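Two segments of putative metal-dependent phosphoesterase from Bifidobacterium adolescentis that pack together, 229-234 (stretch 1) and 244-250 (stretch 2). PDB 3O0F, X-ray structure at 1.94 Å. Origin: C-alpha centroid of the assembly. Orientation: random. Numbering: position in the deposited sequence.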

# COMPACT_ATOMS: atom_id res chain seq x y z
N GLY A 229 1.66 10.59 10.44
CA GLY A 229 2.16 9.40 11.12
C GLY A 229 3.20 8.57 10.39
O GLY A 229 3.52 8.82 9.24
N LEU A 230 3.70 7.58 11.11
CA LEU A 230 4.73 6.62 10.68
C LEU A 230 4.27 5.21 11.01
O LEU A 230 3.82 4.95 12.12
N GLU A 231 4.36 4.32 10.02
CA GLU A 231 4.09 2.92 10.18
C GLU A 231 5.35 2.31 10.77
O GLU A 231 6.38 2.26 10.09
N VAL A 232 5.25 1.86 12.02
CA VAL A 232 6.36 1.31 12.73
C VAL A 232 6.29 -0.20 12.81
O VAL A 232 7.31 -0.90 12.59
N TRP A 233 5.10 -0.70 13.11
CA TRP A 233 4.94 -2.14 13.33
C TRP A 233 4.69 -2.80 11.99
O TRP A 233 3.55 -2.90 11.52
N HIS A 234 5.78 -3.24 11.36
CA HIS A 234 5.75 -3.78 10.00
C HIS A 234 6.95 -4.70 9.87
O HIS A 234 8.03 -4.39 10.34
N ARG A 244 14.27 4.20 16.04
CA ARG A 244 14.49 5.50 15.40
C ARG A 244 13.14 6.17 15.04
O ARG A 244 12.90 7.35 15.32
N LEU A 245 12.23 5.43 14.45
CA LEU A 245 10.96 6.02 14.01
C LEU A 245 10.06 6.38 15.21
O LEU A 245 9.34 7.38 15.16
N LEU A 246 10.08 5.57 16.26
CA LEU A 246 9.30 5.84 17.48
C LEU A 246 9.79 7.14 18.13
O LEU A 246 8.99 7.90 18.67
N THR A 247 11.09 7.38 18.09
CA THR A 247 11.66 8.56 18.63
C THR A 247 11.23 9.79 17.86
O THR A 247 10.89 10.80 18.47
N ILE A 248 11.29 9.71 16.53
CA ILE A 248 10.83 10.80 15.69
C ILE A 248 9.34 11.08 15.93
O ILE A 248 8.93 12.24 16.09
N ALA A 249 8.53 10.02 15.98
CA ALA A 249 7.11 10.15 16.27
C ALA A 249 6.84 10.78 17.66
O ALA A 249 6.01 11.68 17.78
N ALA A 250 7.57 10.37 18.69
CA ALA A 250 7.37 10.96 20.03
C ALA A 250 7.73 12.44 20.01
O ALA A 250 6.99 13.24 20.55

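A strand that packs against a helix offers it every second side chain, and the segments 229-234 and 244-250 illustrate the rule. The strand runs roughly antiparallel to the helix, at 147°, with the axes 8.9 Å apart at closest approach. Gly229 has no side chain and makes no contact. Leu230 points toward the helix in the m,t rotamer, and its CD1 enters a hollow between successive turns: it lies 4.1 Å from CD2 of Leu245, 4.1 Å from CG2 of Ile248 and 4.2 Å from CB of Ala249. The same methyl comes within 3.5 Å of the backbone O of Leu245, an oxygen already engaged by Ala249 N in the helical hydrogen bond (2.9 Å). Glu231 points away, and its carboxylate is hydrogen-bonded elsewhere in the structure. Val232, with chi1 t, again points toward the helix: its CG2 sits 4.0 Å from Leu245 CB and also 4.1 Å from Leu246 CD2, while its CG1 lies 4.1 Å from Leu246 CG, so both methyls touch Leu246. Trp233 leaves its backbone sideways, with chi1 at -41°, yet its ring reaches back so that CH2 meets Leu246 CD1 obliquely at 3.9 Å. Leu246, also m,t, likewise starts sideways and ends nearer the strand. His234 stays out of reach. No hydrogen bond crosses between the segments; the contact is apolar.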

# COMPACT_ATOMS: atom_id res chain seq x y z
CB LEU A 230 6.01 6.88 11.49
CG LEU A 230 6.67 8.26 11.30
CD1 LEU A 230 7.93 8.38 12.16
CD2 LEU A 230 6.99 8.48 9.82
CB GLU A 231 3.77 2.30 8.82
CG GLU A 231 3.58 0.82 8.88
CD GLU A 231 3.14 0.24 7.55
OE1 GLU A 231 3.88 0.39 6.55
OE2 GLU A 231 2.04 -0.37 7.50
CB VAL A 232 6.49 1.91 14.18
CG1 VAL A 232 7.61 1.20 14.94
CG2 VAL A 232 6.74 3.43 14.09
CB TRP A 233 3.84 -2.41 14.33
CG TRP A 233 3.80 -1.46 15.50
CD1 TRP A 233 2.77 -0.66 15.86
CD2 TRP A 233 4.84 -1.25 16.46
NE1 TRP A 233 3.10 0.04 17.02
CE2 TRP A 233 4.37 -0.30 17.39
CE3 TRP A 233 6.12 -1.80 16.64
CZ2 TRP A 233 5.14 0.13 18.48
CZ3 TRP A 233 6.89 -1.37 17.72
CH2 TRP A 233 6.39 -0.42 18.63
CB HIS A 234 5.82 -2.66 8.98
CG HIS A 234 5.66 -3.10 7.54
ND1 HIS A 234 6.69 -3.67 6.83
CD2 HIS A 234 4.62 -2.99 6.68
CE1 HIS A 234 6.27 -3.95 5.60
NE2 HIS A 234 5.03 -3.53 5.48
CB ARG A 244 15.41 5.29 14.18
CG ARG A 244 15.36 6.40 13.16
CD ARG A 244 16.47 6.30 12.12
NE ARG A 244 16.24 7.37 11.17
CZ ARG A 244 15.61 7.26 10.00
NH1 ARG A 244 15.23 6.07 9.54
NH2 ARG A 244 15.39 8.35 9.26
CB LEU A 245 10.25 5.04 13.03
CG LEU A 245 10.92 4.72 11.68
CD1 LEU A 245 10.17 3.54 11.01
CD2 LEU A 245 10.94 5.94 10.68
CB LEU A 246 9.43 4.69 18.48
CG LEU A 246 8.68 3.40 18.17
CD1 LEU A 246 9.13 2.30 19.13
CD2 LEU A 246 7.14 3.61 18.17
CB THR A 247 13.21 8.46 18.70
OG1 THR A 247 13.54 7.36 19.55
CG2 THR A 247 13.83 9.76 19.25
CB ILE A 248 11.09 10.53 14.19
CG1 ILE A 248 12.61 10.53 13.91
CG2 ILE A 248 10.30 11.55 13.33
CD1 ILE A 248 13.00 9.88 12.58
CB ALA A 249 6.38 8.77 16.07
CB ALA A 250 8.20 10.24 21.08